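Local coordinates for protein cellulose 1,4-beta-cellobiosidase (Thermobifida fusca, PDB 4JJJ) that probably hydrolyses cellulose to release cellobiose, this chain being the family 48 glycoside hydrolase module of a longer secreted cellulase, at residues 225-230 and 261-266; 360-365 and 375-380. The protein carries 1 engineered substitution. All coordinates share one frame; numbering follows the deposited sequence.

In the fold
Both contacts lie in the family 48 module, whose fold is an (α/α)6 barrel, and both are buried. Contact 1 comes first along the chain and joins two successive helices, 223-242 and 250-263. Contact 2 follows it in series, setting the end of helix 348-365 against strand 376-378, a member of a four-stranded antiparallel sheet. Their centres are about 18 Å apart and their nearest atoms about 9 Å, so they do not touch; helix 348-365 nevertheless links them, since its Trp352 packs on Leu263 of contact 1 while its last turns form contact 2. Contact 1 lies nearer the centre of the chain, close to the predicted catalytic residues, whereas contact 2 packs a small sheet against a helix.

Contact 1 of 2, residues 225-230 and 261-266; sequences ADARAV and DYLRYA
Leu263 meets Asp226 and Ala227 with its two methyl groups, and these touches make up nearly the whole of the contact. Ahead of it on the second segment, Asp261 pairs with Arg264 of the same segment: its carbonyl O takes a hydrogen bond from Arg264 NE at 3.1 Å, in the carbonyl plane and on a lone pair, and its OD1 forms a salt bridge with Arg264 NH2 at 2.9 Å. Leu263 points at helix 223-242 with CG anti to the backbone N (chi1 -175°), which carries the fork of the side chain across to the backbone. CD2 rests 3.7 Å from Ala227 N and 4.0 Å from Ala227 CB, while CD1 lies 4.1 Å from Asp226 CB. Alanine suits the place because its short side chain lets the leucine methyl come down close to the helix backbone. Arg264 then turns to Glu133 and Asp351, each a salt-bridge partner, and the chain continues as a 3-10 turn, with Ala266 N bonded to Leu263 O at 2.9 Å. Asp226 meets Leu263 with its carbonyl carbon and CB; its OD2 is hydrogen-bonded by Asn221 ND2 and Met146 N. Ala227 lies about 6 Å, side chain to side chain, from the engineered Asn224 at the predicted nucleophile position. No hydrogen bond crosses between the segments, so the helices meet through apolar packing, while charged groups find partners within their own segment or outside the contact.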
loop_
_atom_site.group_PDB
_atom_site.type_symbol
_atom_site.label_atom_id
_atom_site.label_comp_id
_atom_site.label_asym_id
_atom_site.label_seq_id
_atom_site.Cartn_x
_atom_site.Cartn_y
_atom_site.Cartn_z
ATOM N N ALA A 225 0.530 -4.403 -0.631
ATOM C CA ALA A 225 -0.664 -5.293 -0.708
ATOM C C ALA A 225 -0.351 -6.608 -1.405
ATOM O O ALA A 225 -0.758 -7.630 -0.827
ATOM C CB ALA A 225 -1.840 -4.569 -1.369
ATOM N N ASP A 226 0.336 -6.603 -2.543
ATOM C CA ASP A 226 0.562 -7.886 -3.215
ATOM C C ASP A 226 1.529 -8.733 -2.371
ATOM O O ASP A 226 1.305 -9.912 -2.263
ATOM C CB ASP A 226 1.062 -7.694 -4.682
ATOM C CG ASP A 226 -0.013 -7.308 -5.617
ATOM O OD1 ASP A 226 -0.926 -6.566 -5.255
ATOM O OD2 ASP A 226 0.086 -7.621 -6.793
ATOM N N ALA A 227 2.455 -8.130 -1.659
ATOM C CA ALA A 227 3.361 -8.902 -0.802
ATOM C C ALA A 227 2.554 -9.462 0.352
ATOM O O ALA A 227 2.765 -10.584 0.820
ATOM C CB ALA A 227 4.516 -8.026 -0.274
ATOM N N ARG A 228 1.648 -8.664 0.940
ATOM C CA ARG A 228 0.779 -9.204 2.012
ATOM C C ARG A 228 -0.038 -10.420 1.522
ATOM O O ARG A 228 -0.213 -11.348 2.239
ATOM C CB ARG A 228 -0.202 -8.128 2.477
ATOM C CG ARG A 228 -0.984 -8.489 3.700
ATOM C CD ARG A 228 -1.902 -7.401 4.195
ATOM N NE ARG A 228 -1.173 -6.146 4.600
ATOM C CZ ARG A 228 -1.182 -4.999 3.891
ATOM N NH1 ARG A 228 -1.822 -4.862 2.752
ATOM N NH2 ARG A 228 -0.566 -3.967 4.384
ATOM N N ALA A 229 -0.595 -10.404 0.332
ATOM C CA ALA A 229 -1.348 -11.517 -0.256
ATOM C C ALA A 229 -0.464 -12.789 -0.323
ATOM O O ALA A 229 -0.880 -13.876 0.036
ATOM C CB ALA A 229 -1.825 -11.136 -1.594
ATOM N N VAL A 230 0.800 -12.661 -0.686
ATOM C CA VAL A 230 1.736 -13.760 -0.632
ATOM C C VAL A 230 1.996 -14.231 0.781
ATOM O O VAL A 230 1.919 -15.407 1.044
ATOM C CB VAL A 230 3.103 -13.372 -1.282
ATOM C CG1 VAL A 230 4.181 -14.485 -1.092
ATOM C CG2 VAL A 230 2.932 -13.034 -2.774
ATOM N N ASP A 261 6.022 -13.579 -8.485
ATOM C CA ASP A 261 6.932 -13.501 -9.685
ATOM C C ASP A 261 6.816 -12.161 -10.326
ATOM O O ASP A 261 7.819 -11.513 -10.634
ATOM C CB ASP A 261 6.587 -14.669 -10.619
ATOM C CG ASP A 261 7.761 -15.229 -11.315
ATOM O OD1 ASP A 261 8.886 -14.674 -11.182
ATOM O OD2 ASP A 261 7.580 -16.357 -11.829
ATOM N N TYR A 262 5.587 -11.677 -10.598
ATOM C CA TYR A 262 5.371 -10.348 -11.186
ATOM C C TYR A 262 5.745 -9.217 -10.266
ATOM O O TYR A 262 6.127 -8.148 -10.699
ATOM C CB TYR A 262 3.931 -10.188 -11.618
ATOM C CG TYR A 262 3.658 -11.004 -12.922
ATOM C CD1 TYR A 262 3.829 -10.422 -14.167
ATOM C CD2 TYR A 262 3.172 -12.288 -12.864
ATOM C CE1 TYR A 262 3.644 -11.160 -15.290
ATOM C CE2 TYR A 262 3.018 -13.069 -14.020
ATOM C CZ TYR A 262 3.217 -12.450 -15.238
ATOM O OH TYR A 262 3.022 -13.204 -16.423
ATOM N N LEU A 263 5.632 -9.466 -8.971
ATOM C CA LEU A 263 5.947 -8.429 -7.929
ATOM C C LEU A 263 7.400 -8.047 -7.981
ATOM O O LEU A 263 7.828 -6.985 -7.457
ATOM C CB LEU A 263 5.597 -8.964 -6.549
ATOM C CG LEU A 263 5.719 -8.041 -5.334
ATOM C CD1 LEU A 263 4.965 -6.781 -5.639
ATOM C CD2 LEU A 263 5.167 -8.817 -4.095
ATOM N N ARG A 264 8.211 -8.909 -8.609
ATOM C CA ARG A 264 9.600 -8.440 -8.843
ATOM C C ARG A 264 9.734 -7.110 -9.572
ATOM O O ARG A 264 10.742 -6.471 -9.450
ATOM C CB ARG A 264 10.465 -9.504 -9.566
ATOM C CG ARG A 264 10.575 -10.842 -8.805
ATOM C CD ARG A 264 11.441 -11.882 -9.492
ATOM N NE ARG A 264 10.819 -12.278 -10.713
ATOM C CZ ARG A 264 11.452 -12.790 -11.804
ATOM N NH1 ARG A 264 12.767 -12.797 -11.904
ATOM N NH2 ARG A 264 10.709 -13.197 -12.809
ATOM N N TYR A 265 8.775 -6.716 -10.355
ATOM C CA TYR A 265 8.820 -5.369 -10.997
ATOM C C TYR A 265 9.033 -4.276 -9.952
ATOM O O TYR A 265 9.699 -3.260 -10.237
ATOM C CB TYR A 265 7.521 -5.072 -11.791
ATOM C CG TYR A 265 7.655 -5.495 -13.195
ATOM C CD1 TYR A 265 8.437 -4.773 -14.094
ATOM C CD2 TYR A 265 6.995 -6.614 -13.624
ATOM C CE1 TYR A 265 8.562 -5.162 -15.426
ATOM C CE2 TYR A 265 7.128 -7.061 -14.932
ATOM C CZ TYR A 265 7.873 -6.319 -15.861
ATOM O OH TYR A 265 8.084 -6.742 -17.179
ATOM N N ALA A 266 8.541 -4.438 -8.694
ATOM C CA ALA A 266 8.757 -3.463 -7.644
ATOM C C ALA A 266 10.240 -3.328 -7.214
ATOM O O ALA A 266 10.560 -2.373 -6.538
ATOM C CB ALA A 266 7.874 -3.808 -6.437
#

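Contact 2 of 2, residues 360-365 and 375-380; sequences LEFLQW and GGATNS. With ZN (zinc ion), chain T.
Phe362 and Trp365, one helical turn apart, reach from helix 348-365 to the backbone of Gly376 and the methyl of Ala377. Just before them, Glu361 binds a zinc ion through OE2 at 2.0 Å, with Asp357 one turn earlier and a water as further ligands; its OE1 accepts hydrogen bonds from Tyr396 and Trp478. Phe362 has CG anti to the backbone N (chi1 -179°), which sends the ring out to the strand. Its CZ comes within 3.5 Å of Gly376 CA, and Ala377 N lies at the ring edge, 3.8 Å from CE1. Glycine suits this place, since a CB would crowd CZ and also the preceding carbonyl. With an alanine here instead of Phe362, a gap is likely to open beside Gly376, and Phe395 would probably lose one of its ring neighbours. Trp365 brings CZ3 to 3.8 Å from Ala377 CB, and its NE1 is hydrogen-bonded to Asp476 O. A methyl is small enough to fit near both rings. Strand 376-378 pairs with strands 321-323 and 398-401, so the arrangement is helix-on-sheet packing, joining a small antiparallel sheet to helix 348-365, probably one of the helices of the (α/α)6 barrel.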
loop_
_atom_site.group_PDB
_atom_site.type_symbol
_atom_site.label_atom_id
_atom_site.label_comp_id
_atom_site.label_asym_id
_atom_site.label_seq_id
_atom_site.Cartn_x
_atom_site.Cartn_y
_atom_site.Cartn_z
ATOM N N LEU A 360 16.268 -7.262 4.926
ATOM C CA LEU A 360 16.696 -7.254 6.286
ATOM C C LEU A 360 17.840 -6.291 6.517
ATOM O O LEU A 360 17.841 -5.624 7.599
ATOM C CB LEU A 360 17.103 -8.669 6.736
ATOM C CG LEU A 360 15.869 -9.590 6.985
ATOM C CD1 LEU A 360 16.348 -11.061 6.906
ATOM C CD2 LEU A 360 15.253 -9.223 8.324
ATOM N N GLU A 361 18.789 -6.179 5.616
ATOM C CA GLU A 361 19.881 -5.172 5.780
ATOM C C GLU A 361 19.333 -3.738 5.776
ATOM O O GLU A 361 19.688 -2.980 6.647
ATOM C CB GLU A 361 20.847 -5.296 4.639
ATOM C CG GLU A 361 21.681 -6.531 4.711
ATOM C CD GLU A 361 22.854 -6.514 3.730
ATOM O OE1 GLU A 361 23.280 -5.463 3.264
ATOM O OE2 GLU A 361 23.367 -7.611 3.320
ATOM N N PHE A 362 18.390 -3.476 4.866
ATOM C CA PHE A 362 17.723 -2.162 4.769
ATOM C C PHE A 362 17.009 -1.761 6.042
ATOM O O PHE A 362 17.219 -0.684 6.569
ATOM C CB PHE A 362 16.701 -2.251 3.623
ATOM C CG PHE A 362 15.912 -1.046 3.310
ATOM C CD1 PHE A 362 16.473 0.073 2.759
ATOM C CD2 PHE A 362 14.510 -1.106 3.346
ATOM C CE1 PHE A 362 15.699 1.141 2.341
ATOM C CE2 PHE A 362 13.762 -0.017 2.919
ATOM C CZ PHE A 362 14.324 1.095 2.418
ATOM N N LEU A 363 16.224 -2.692 6.634
ATOM C CA LEU A 363 15.519 -2.409 7.817
ATOM C C LEU A 363 16.438 -2.117 9.030
ATOM O O LEU A 363 16.204 -1.292 9.867
ATOM C CB LEU A 363 14.574 -3.553 8.090
ATOM C CG LEU A 363 13.427 -3.787 7.140
ATOM C CD1 LEU A 363 12.601 -4.994 7.566
ATOM C CD2 LEU A 363 12.519 -2.532 6.985
ATOM N N GLN A 364 17.561 -2.840 9.069
ATOM C CA GLN A 364 18.542 -2.663 10.135
ATOM C C GLN A 364 19.285 -1.315 9.946
ATOM O O GLN A 364 19.472 -0.596 10.948
ATOM C CB GLN A 364 19.512 -3.829 10.182
ATOM C CG GLN A 364 20.478 -3.770 11.320
ATOM C CD GLN A 364 19.873 -3.721 12.730
ATOM O OE1 GLN A 364 19.746 -4.722 13.396
ATOM N NE2 GLN A 364 19.413 -2.568 13.205
ATOM N N TRP A 365 19.629 -0.991 8.720
ATOM C CA TRP A 365 20.271 0.272 8.377
ATOM C C TRP A 365 19.388 1.425 8.814
ATOM O O TRP A 365 19.878 2.472 9.293
ATOM C CB TRP A 365 20.525 0.336 6.899
ATOM C CG TRP A 365 20.961 1.689 6.386
ATOM C CD1 TRP A 365 22.074 2.377 6.732
ATOM C CD2 TRP A 365 20.262 2.496 5.424
ATOM N NE1 TRP A 365 22.110 3.578 6.068
ATOM C CE2 TRP A 365 21.044 3.665 5.211
ATOM C CE3 TRP A 365 19.094 2.320 4.692
ATOM C CZ2 TRP A 365 20.647 4.671 4.371
ATOM C CZ3 TRP A 365 18.672 3.362 3.865
ATOM C CH2 TRP A 365 19.443 4.492 3.660
ATOM N N GLY A 375 12.762 6.090 7.317
ATOM C CA GLY A 375 11.891 6.005 6.152
ATOM C C GLY A 375 12.279 5.040 5.076
ATOM O O GLY A 375 11.511 4.142 4.708
ATOM N N GLY A 376 13.426 5.260 4.450
ATOM C CA GLY A 376 13.822 4.452 3.313
ATOM C C GLY A 376 14.936 5.034 2.467
ATOM O O GLY A 376 15.748 5.833 2.979
ATOM N N ALA A 377 14.945 4.715 1.220
ATOM C CA ALA A 377 15.978 5.224 0.346
ATOM C C ALA A 377 15.479 5.172 -1.090
ATOM O O ALA A 377 14.561 4.474 -1.492
ATOM C CB ALA A 377 17.225 4.328 0.431
ATOM N N THR A 378 16.122 6.002 -1.921
ATOM C CA THR A 378 15.779 6.082 -3.328
ATOM C C THR A 378 16.948 6.154 -4.307
ATOM O O THR A 378 18.049 6.722 -3.958
ATOM C CB THR A 378 14.878 7.343 -3.624
ATOM O OG1 THR A 378 14.477 7.296 -4.996
ATOM C CG2 THR A 378 15.595 8.582 -3.339
ATOM N N ASN A 379 16.745 5.528 -5.463
ATOM C CA ASN A 379 17.744 5.642 -6.574
ATOM C C ASN A 379 17.495 6.890 -7.470
ATOM O O ASN A 379 18.186 7.089 -8.466
ATOM C CB ASN A 379 17.726 4.387 -7.470
ATOM C CG ASN A 379 18.972 4.280 -8.338
ATOM O OD1 ASN A 379 20.046 4.327 -7.823
ATOM N ND2 ASN A 379 18.804 4.067 -9.571
ATOM N N SER A 380 16.414 7.600 -7.235
ATOM C CA SER A 380 16.059 8.777 -8.049
ATOM C C SER A 380 15.674 9.899 -7.133
ATOM O O SER A 380 14.512 10.059 -6.707
ATOM C CB SER A 380 14.933 8.482 -8.978
ATOM O OG SER A 380 14.614 9.558 -9.883
HETATM ZN ZN ZN T . 23.129 -9.518 3.802
HETATM O O HOH W 1 24.757 -10.445 2.959
#